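Local structure of putative oxidoreductase molybdopterin-binding subunit (4ZOH) at residues L149-T154 against F262-K267; G404-S409 against L572-V577; K113-K118 against Y319-N324. The protein binds a molybdopterin cytosine dinucleotide cofactor and is probably the large subunit of an oxidoreductase of the xanthine dehydrogenase and aldehyde oxidase family. All blocks are in the same frame, centred on the assembly; numbering follows the deposited sequence.

Overall arrangement
Along the chain, contact 3 opens first, at 113-118, and closes at 319-324; contact 1 lies wholly within that interval, and contact 2 follows both. Contacts 1 and 3 reach the same five-stranded mixed sheet: contact 1 pairs its edge strand 149-161 with strand 254-266, whereas contact 3 sets the end of helix 111-114 against strand 313-321, towards the other edge. Their centres are 26 Å apart. Contact 2 belongs to a four-stranded sheet in the second molybdopterin cofactor-binding region of the sequence, its centre 24 Å from contact 1 and 37 Å from contact 3. Contacts 1 and 3 thus sit toward the two sides of one sheet, while contact 2 belongs to another; no two of them touch.

Contact 1: residues L149-T154 against F262-K267; sequences LTISDT and FEVAVK
Val264 and Ile151 exchange a reciprocal pair of backbone hydrogen bonds, Val264 N reaching Ile151 O at 2.8 Å and Ile151 N returning to Val264 O at 3.0 Å. Val266 N to Leu149 O and Phe262 N to Asp153 O are nearly straight, whereas their return bonds, from Leu149 N and Asp153 N, are weak. The result is an antiparallel ladder between edge strand 149-161 and its neighbour 254-266.

On the face carrying Thr150, Ser152 and Glu263, the glutamate chain is extended beyond CG and crosses the threonine obliquely. Its OE1 lies 3.0 Å from Thr150 OG1, which has another possible acceptor within range. OE2 forms a salt bridge with Arg276 and is linked weakly through a water to Ser152 OG.

The other face, with Ile151, Val264, Val266 and Phe262, is mostly apolar, with Asp153 at its end in a salt bridge with Arg693. Phe262 CG sits between its own backbone N and carbonyl carbon (chi1 79°), which swings the ring across to strand 149-161, with Asp153 N 3.7 Å above one face near the rim. Asp153 CB approaches CE2 of Phe262 at 3.7 Å. Ile151 CB meets Val264 CG1 at 3.8 Å, and helix 336-353 packs on both residues.

Hydrocarbon packing under that helix is thus joined by one carboxylate-arginine pair on each face, the arginines probably stabilising the negative charges.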
loop_
_atom_site.group_PDB
_atom_site.type_symbol
_atom_site.label_atom_id
_atom_site.label_comp_id
_atom_site.label_asym_id
_atom_site.label_seq_id
_atom_site.Cartn_x
_atom_site.Cartn_y
_atom_site.Cartn_z
ATOM N N LEU A 149 40.167 -39.340 -38.363
ATOM C CA LEU A 149 38.835 -39.851 -38.133
ATOM C C LEU A 149 37.868 -38.673 -37.937
ATOM O O LEU A 149 38.242 -37.603 -37.384
ATOM C CB LEU A 149 38.868 -40.674 -36.811
ATOM C CG LEU A 149 37.676 -41.599 -36.573
ATOM C CD1 LEU A 149 37.126 -42.077 -37.916
ATOM C CD2 LEU A 149 38.077 -42.784 -35.714
ATOM N N THR A 150 36.621 -38.900 -38.329
ATOM C CA THR A 150 35.561 -37.987 -37.977
ATOM C C THR A 150 34.378 -38.729 -37.434
ATOM O O THR A 150 34.045 -39.843 -37.885
ATOM C CB THR A 150 35.111 -37.043 -39.157
ATOM O OG1 THR A 150 34.398 -37.800 -40.141
ATOM C CG2 THR A 150 36.273 -36.391 -39.737
ATOM N N ILE A 151 33.710 -38.061 -36.490
ATOM C CA ILE A 151 32.541 -38.620 -35.804
ATOM C C ILE A 151 31.359 -37.690 -36.007
ATOM O O ILE A 151 31.510 -36.501 -35.853
ATOM C CB ILE A 151 32.792 -38.765 -34.235
ATOM C CG1 ILE A 151 34.162 -39.430 -33.886
ATOM C CG2 ILE A 151 31.612 -39.456 -33.513
ATOM C CD1 ILE A 151 34.205 -40.902 -34.137
ATOM N N SER A 152 30.170 -38.248 -36.240
ATOM C CA SER A 152 28.971 -37.422 -36.482
ATOM C C SER A 152 27.825 -37.882 -35.660
ATOM O O SER A 152 27.658 -39.063 -35.493
ATOM C CB SER A 152 28.548 -37.512 -37.956
ATOM O OG SER A 152 29.520 -36.826 -38.672
ATOM N N ASP A 153 27.015 -36.939 -35.180
ATOM C CA ASP A 153 25.712 -37.263 -34.594
ATOM C C ASP A 153 24.872 -35.966 -34.438
ATOM O O ASP A 153 25.312 -34.883 -34.784
ATOM C CB ASP A 153 25.900 -37.955 -33.208
ATOM C CG ASP A 153 24.853 -38.971 -32.933
ATOM O OD1 ASP A 153 25.181 -39.991 -32.297
ATOM O OD2 ASP A 153 23.704 -38.807 -33.391
ATOM N N THR A 154 23.649 -36.122 -33.959
ATOM C CA THR A 154 22.794 -34.987 -33.650
ATOM C C THR A 154 22.495 -34.966 -32.128
ATOM O O THR A 154 21.956 -35.923 -31.602
ATOM C CB THR A 154 21.528 -35.072 -34.528
ATOM O OG1 THR A 154 21.943 -34.809 -35.884
ATOM C CG2 THR A 154 20.459 -34.074 -34.097
ATOM N N PHE A 262 26.420 -32.281 -35.776
ATOM C CA PHE A 262 27.877 -31.977 -35.655
ATOM C C PHE A 262 28.710 -33.009 -36.406
ATOM O O PHE A 262 28.272 -34.123 -36.636
ATOM C CB PHE A 262 28.346 -31.834 -34.172
ATOM C CG PHE A 262 28.557 -33.162 -33.461
ATOM C CD1 PHE A 262 29.768 -33.882 -33.604
ATOM C CD2 PHE A 262 27.545 -33.716 -32.696
ATOM C CE1 PHE A 262 29.934 -35.130 -33.009
ATOM C CE2 PHE A 262 27.715 -34.940 -32.068
ATOM C CZ PHE A 262 28.920 -35.642 -32.213
ATOM N N GLU A 263 29.938 -32.647 -36.739
ATOM C CA GLU A 263 30.883 -33.633 -37.157
ATOM C C GLU A 263 32.165 -33.180 -36.542
ATOM O O GLU A 263 32.524 -32.010 -36.648
ATOM C CB GLU A 263 30.957 -33.724 -38.708
ATOM C CG GLU A 263 32.303 -34.196 -39.282
ATOM C CD GLU A 263 32.290 -34.442 -40.799
ATOM O OE1 GLU A 263 32.857 -35.487 -41.255
ATOM O OE2 GLU A 263 31.705 -33.609 -41.538
ATOM N N VAL A 264 32.890 -34.107 -35.894
ATOM C CA VAL A 264 34.116 -33.644 -35.225
ATOM C C VAL A 264 35.297 -34.336 -35.908
ATOM O O VAL A 264 35.234 -35.525 -36.260
ATOM C CB VAL A 264 34.045 -33.835 -33.646
ATOM C CG1 VAL A 264 33.811 -35.283 -33.266
ATOM C CG2 VAL A 264 35.254 -33.299 -32.924
ATOM N N ALA A 265 36.365 -33.565 -36.038
ATOM C CA ALA A 265 37.592 -34.039 -36.581
ATOM C C ALA A 265 38.640 -34.236 -35.490
ATOM O O ALA A 265 39.103 -33.290 -34.802
ATOM C CB ALA A 265 38.106 -33.074 -37.650
ATOM N N VAL A 266 39.066 -35.493 -35.385
ATOM C CA VAL A 266 40.049 -35.856 -34.376
ATOM C C VAL A 266 41.270 -36.597 -34.909
ATOM O O VAL A 266 41.166 -37.349 -35.912
ATOM C CB VAL A 266 39.391 -36.716 -33.272
ATOM C CG1 VAL A 266 38.217 -35.946 -32.639
ATOM C CG2 VAL A 266 38.960 -38.104 -33.791
ATOM N N LYS A 267 42.398 -36.395 -34.218
ATOM C CA LYS A 267 43.484 -37.401 -34.228
ATOM C C LYS A 267 43.253 -38.577 -33.261
ATOM O O LYS A 267 42.612 -38.442 -32.182
ATOM C CB LYS A 267 44.836 -36.734 -34.091
ATOM C CG LYS A 267 45.377 -36.466 -35.497
ATOM C CD LYS A 267 46.381 -35.313 -35.573
ATOM C CE LYS A 267 47.228 -35.421 -36.847
ATOM N NZ LYS A 267 48.485 -34.641 -36.649
HETATM O O HOH W 1 29.267 -34.752 -41.246
#

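Contact 2: residues G404-S409 against L572-V577; sequences GCVGVS and LALVKV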
loop_
_atom_site.group_PDB
_atom_site.type_symbol
_atom_site.label_atom_id
_atom_site.label_comp_id
_atom_site.label_asym_id
_atom_site.label_seq_id
_atom_site.Cartn_x
_atom_site.Cartn_y
_atom_site.Cartn_z
ATOM N N GLY A 404 30.018 -46.791 -8.582
ATOM C CA GLY A 404 29.181 -45.973 -9.477
ATOM C C GLY A 404 29.974 -45.515 -10.701
ATOM O O GLY A 404 31.134 -45.923 -10.909
ATOM N N CYS A 405 29.377 -44.637 -11.499
ATOM C CA CYS A 405 30.019 -44.176 -12.740
ATOM C C CYS A 405 30.349 -42.731 -12.669
ATOM O O CYS A 405 29.595 -41.937 -12.112
ATOM C CB CYS A 405 29.045 -44.396 -13.861
ATOM S SG CYS A 405 28.822 -46.152 -14.059
ATOM N N VAL A 406 31.505 -42.382 -13.200
ATOM C CA VAL A 406 31.957 -41.012 -13.112
ATOM C C VAL A 406 31.708 -40.255 -14.424
ATOM O O VAL A 406 31.852 -40.843 -15.492
ATOM C CB VAL A 406 33.416 -40.945 -12.723
ATOM C CG1 VAL A 406 33.842 -39.481 -12.513
ATOM C CG2 VAL A 406 33.650 -41.788 -11.442
ATOM N N GLY A 407 31.334 -38.967 -14.323
ATOM C CA GLY A 407 31.286 -38.101 -15.484
ATOM C C GLY A 407 31.937 -36.854 -15.092
ATOM O O GLY A 407 31.869 -36.435 -13.910
ATOM N N VAL A 408 32.647 -36.274 -16.046
ATOM C CA VAL A 408 33.233 -34.960 -15.810
ATOM C C VAL A 408 32.851 -34.017 -16.941
ATOM O O VAL A 408 32.481 -34.499 -18.035
ATOM C CB VAL A 408 34.759 -35.032 -15.573
ATOM C CG1 VAL A 408 35.120 -36.389 -14.968
ATOM C CG2 VAL A 408 35.593 -34.810 -16.800
ATOM N N SER A 409 32.961 -32.701 -16.689
ATOM C CA SER A 409 32.958 -31.748 -17.781
ATOM C C SER A 409 33.670 -30.507 -17.304
ATOM O O SER A 409 33.792 -30.216 -16.099
ATOM C CB SER A 409 31.507 -31.470 -18.347
ATOM O OG SER A 409 30.799 -30.655 -17.432
ATOM N N LEU A 572 32.273 -32.788 -11.503
ATOM C CA LEU A 572 32.395 -34.214 -11.517
ATOM C C LEU A 572 31.225 -34.808 -10.778
ATOM O O LEU A 572 30.796 -34.254 -9.786
ATOM C CB LEU A 572 33.684 -34.581 -10.762
ATOM C CG LEU A 572 34.975 -34.027 -11.282
ATOM C CD1 LEU A 572 35.424 -32.959 -10.357
ATOM C CD2 LEU A 572 36.027 -35.134 -11.228
ATOM N N ALA A 573 30.694 -35.904 -11.276
ATOM C CA ALA A 573 29.607 -36.568 -10.598
ATOM C C ALA A 573 29.832 -38.069 -10.591
ATOM O O ALA A 573 30.484 -38.584 -11.487
ATOM C CB ALA A 573 28.301 -36.264 -11.271
ATOM N N LEU A 574 29.246 -38.749 -9.610
ATOM C CA LEU A 574 29.292 -40.197 -9.489
ATOM C C LEU A 574 27.872 -40.582 -9.407
ATOM O O LEU A 574 27.144 -40.078 -8.532
ATOM C CB LEU A 574 30.028 -40.651 -8.165
ATOM C CG LEU A 574 30.145 -42.196 -7.894
ATOM C CD1 LEU A 574 31.243 -42.786 -8.748
ATOM C CD2 LEU A 574 30.502 -42.501 -6.420
ATOM N N VAL A 575 27.453 -41.496 -10.249
ATOM C CA VAL A 575 26.014 -41.831 -10.263
ATOM C C VAL A 575 25.865 -43.315 -10.258
ATOM O O VAL A 575 26.826 -44.000 -10.578
ATOM C CB VAL A 575 25.300 -41.304 -11.564
ATOM C CG1 VAL A 575 25.474 -39.788 -11.764
ATOM C CG2 VAL A 575 25.737 -42.049 -12.837
ATOM N N LYS A 576 24.636 -43.782 -10.060
ATOM C CA LYS A 576 24.240 -45.173 -10.176
ATOM C C LYS A 576 22.901 -45.220 -10.885
ATOM O O LYS A 576 22.113 -44.293 -10.755
ATOM C CB LYS A 576 24.060 -45.794 -8.780
ATOM C CG LYS A 576 25.372 -46.185 -8.096
ATOM C CD LYS A 576 25.101 -47.311 -7.105
ATOM C CE LYS A 576 24.923 -48.662 -7.814
ATOM N NZ LYS A 576 26.225 -49.317 -8.209
ATOM N N VAL A 577 22.639 -46.275 -11.637
ATOM C CA VAL A 577 21.351 -46.446 -12.297
ATOM C C VAL A 577 20.861 -47.758 -11.769
ATOM O O VAL A 577 21.668 -48.640 -11.610
ATOM C CB VAL A 577 21.511 -46.517 -13.846
ATOM C CG1 VAL A 577 20.189 -46.693 -14.544
ATOM C CG2 VAL A 577 22.160 -45.242 -14.353
#
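Cys405 N donates to Val575 O over 2.8 Å, the shortest hydrogen bond in this antiparallel pairing of strand 405-412, at one edge of a four-stranded mixed sheet, with strand 568-577. Val575 N answers to Cys405 O, and the same two-bond exchange recurs between Gly407 and Ala573, where Ala573 N reaches Gly407 O at 2.9 Å with an N-H...O angle of 162°. Between these hydrogen-bonded pairs, Leu574 CA and Val406 CA make C-H...O contacts with Cys405 O and Ala573 O.

The non-hydrogen-bonded pairs put Val406 and Val408 on the face of Leu574 and Leu572. Val408 and Leu572 run side by side, CG1 to CD2 at 4.0 Å, and both touch Tyr396 of helix 385-401. On the reverse face, Ala573 and Val575 pack against helix 673-688, so the sheet is sandwiched between helices here. Cys405 points to that face as well, and its SG closes the disulfide with Cys689, tying the start of the edge strand to the chain just after this helix.

At the same end, Gly404 (phi 131°) lets the backbone come close, its CA 3.3 Å from Val575 O. Leu574, with CG anti to its own N (chi1 180°), sends CD1 to a point 3.6 Å from Gly404 C and 3.7 Å from Val406 CG2.

Contact 3: residues K113-K118 against Y319-N324; sequences KALEDK and YAVHTN
One face of the Tyr319 ring receives a methyl group of Leu115: CD2 stands 4.2 Å from the centroid and 19° off the ring normal, a CH-pi contact displaced toward the rim on the CD2 side of the tyrosine. The two side chains cross at about a right angle. The ring also stacks with His132 of strand 129-138. This is helix-end packing on a sheet: Ala114 and Leu115, at the C-terminal end of the short helix that starts at residue 111, rest on strand 313-321, which runs next to edge strand 129-138. Leu115 CG takes the position between its backbone N and carbonyl carbon (chi1 67°), from which the isobutyl group extends along the strand to the tyrosine.

A type I turn from Ala114 to Asp117 follows on from the helix, with Asp117 N bonded to Ala114 O at 3.0 Å, and the Asp117 carboxylate ties it to Ser127 and Asn128 at the lead-in of strand 129-138.

No hydrogen bond crosses between 113-118 and 319-324; the contact is hydrocarbon packing centred on Val321. Its CG1 touches both Ala114 CB, at 3.7 Å, and Leu115 CB, at 4.0 Å. Beyond the strand's end, Ala114 CB meets the methyl CG2 of Thr323 at 4.1 Å and also approaches the backbone carbonyl of His322, 3.3 Å from its O.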
loop_
_atom_site.group_PDB
_atom_site.type_symbol
_atom_site.label_atom_id
_atom_site.label_comp_id
_atom_site.label_asym_id
_atom_site.label_seq_id
_atom_site.Cartn_x
_atom_site.Cartn_y
_atom_site.Cartn_z
ATOM N N LYS A 113 11.450 -28.343 -39.848
ATOM C CA LYS A 113 10.352 -28.106 -40.792
ATOM C C LYS A 113 10.180 -26.622 -41.060
ATOM O O LYS A 113 10.119 -26.218 -42.208
ATOM C CB LYS A 113 9.033 -28.631 -40.252
ATOM C CG LYS A 113 8.645 -30.035 -40.639
ATOM C CD LYS A 113 9.475 -31.067 -39.900
ATOM C CE LYS A 113 9.136 -32.512 -40.297
ATOM N NZ LYS A 113 8.004 -33.109 -39.502
ATOM N N ALA A 114 10.184 -25.798 -40.003
ATOM C CA ALA A 114 9.732 -24.411 -40.097
ATOM C C ALA A 114 10.639 -23.610 -40.994
ATOM O O ALA A 114 10.185 -22.667 -41.716
ATOM C CB ALA A 114 9.665 -23.744 -38.703
ATOM N N LEU A 115 11.924 -23.908 -40.907
ATOM C CA LEU A 115 12.916 -23.173 -41.696
ATOM C C LEU A 115 12.772 -23.410 -43.243
ATOM O O LEU A 115 13.359 -22.668 -44.004
ATOM C CB LEU A 115 14.366 -23.416 -41.230
ATOM C CG LEU A 115 15.106 -24.754 -41.352
ATOM C CD1 LEU A 115 15.812 -24.924 -42.714
ATOM C CD2 LEU A 115 16.162 -24.859 -40.262
ATOM N N GLU A 116 11.987 -24.395 -43.664
ATOM C CA GLU A 116 11.682 -24.552 -45.087
ATOM C C GLU A 116 10.633 -23.523 -45.569
ATOM O O GLU A 116 10.274 -23.511 -46.735
ATOM C CB GLU A 116 11.140 -25.947 -45.371
ATOM C CG GLU A 116 12.116 -27.130 -45.272
ATOM C CD GLU A 116 11.340 -28.436 -45.289
ATOM O OE1 GLU A 116 10.092 -28.414 -45.411
ATOM O OE2 GLU A 116 11.956 -29.504 -45.155
ATOM N N ASP A 117 10.097 -22.691 -44.683
ATOM C CA ASP A 117 9.101 -21.667 -45.074
ATOM C C ASP A 117 7.898 -22.186 -45.838
ATOM O O ASP A 117 7.181 -21.418 -46.414
ATOM C CB ASP A 117 9.790 -20.497 -45.768
ATOM C CG ASP A 117 10.533 -19.646 -44.767
ATOM O OD1 ASP A 117 10.074 -19.610 -43.608
ATOM O OD2 ASP A 117 11.568 -19.030 -45.050
ATOM N N LYS A 118 7.656 -23.488 -45.767
ATOM C CA LYS A 118 6.476 -24.118 -46.331
ATOM C C LYS A 118 5.193 -23.678 -45.573
ATOM O O LYS A 118 4.168 -23.436 -46.202
ATOM C CB LYS A 118 6.725 -25.640 -46.346
ATOM C CG LYS A 118 5.752 -26.513 -47.122
ATOM C CD LYS A 118 4.638 -27.120 -46.258
ATOM C CE LYS A 118 3.601 -27.893 -47.099
ATOM N NZ LYS A 118 2.478 -27.111 -47.729
ATOM N N TYR A 319 20.985 -21.304 -37.195
ATOM C CA TYR A 319 19.601 -20.878 -37.381
ATOM C C TYR A 319 18.833 -20.581 -36.064
ATOM O O TYR A 319 18.908 -21.374 -35.109
ATOM C CB TYR A 319 18.806 -21.980 -38.067
ATOM C CG TYR A 319 19.190 -22.220 -39.492
ATOM C CD1 TYR A 319 20.294 -23.075 -39.793
ATOM C CD2 TYR A 319 18.473 -21.618 -40.563
ATOM C CE1 TYR A 319 20.675 -23.312 -41.094
ATOM C CE2 TYR A 319 18.845 -21.871 -41.904
ATOM C CZ TYR A 319 19.945 -22.707 -42.142
ATOM O OH TYR A 319 20.375 -23.014 -43.378
ATOM N N ALA A 320 18.106 -19.447 -36.029
ATOM C CA ALA A 320 17.091 -19.201 -35.025
ATOM C C ALA A 320 15.772 -19.079 -35.780
ATOM O O ALA A 320 15.556 -18.139 -36.551
ATOM C CB ALA A 320 17.439 -17.939 -34.195
ATOM N N VAL A 321 14.866 -19.996 -35.505
ATOM C CA VAL A 321 13.687 -20.166 -36.278
ATOM C C VAL A 321 12.456 -20.042 -35.425
ATOM O O VAL A 321 12.453 -20.659 -34.383
ATOM C CB VAL A 321 13.643 -21.607 -36.866
ATOM C CG1 VAL A 321 12.708 -21.666 -38.087
ATOM C CG2 VAL A 321 15.024 -22.012 -37.337
ATOM N N HIS A 322 11.376 -19.379 -35.914
ATOM C CA HIS A 322 10.035 -19.399 -35.246
ATOM C C HIS A 322 9.314 -20.701 -35.389
ATOM O O HIS A 322 9.496 -21.390 -36.396
ATOM C CB HIS A 322 9.122 -18.308 -35.847
ATOM C CG HIS A 322 9.667 -16.936 -35.663
ATOM N ND1 HIS A 322 9.801 -16.367 -34.412
ATOM C CD2 HIS A 322 10.178 -16.048 -36.541
ATOM C CE1 HIS A 322 10.324 -15.154 -34.540
ATOM N NE2 HIS A 322 10.552 -14.927 -35.821
ATOM N N THR A 323 8.478 -21.037 -34.412
ATOM C CA THR A 323 7.539 -22.122 -34.557
ATOM C C THR A 323 6.287 -21.637 -33.804
ATOM O O THR A 323 6.369 -20.689 -33.035
ATOM C CB THR A 323 8.078 -23.511 -33.956
ATOM O OG1 THR A 323 8.331 -23.388 -32.536
ATOM C CG2 THR A 323 9.366 -23.981 -34.640
ATOM N N ASN A 324 5.164 -22.337 -33.947
ATOM C CA ASN A 324 3.903 -21.985 -33.286
ATOM C C ASN A 324 3.810 -22.387 -31.829
ATOM O O ASN A 324 2.856 -23.087 -31.454
ATOM C CB ASN A 324 2.690 -22.506 -34.074
ATOM C CG ASN A 324 2.525 -21.785 -35.401
ATOM O OD1 ASN A 324 2.888 -22.326 -36.444
ATOM N ND2 ASN A 324 2.036 -20.515 -35.353
#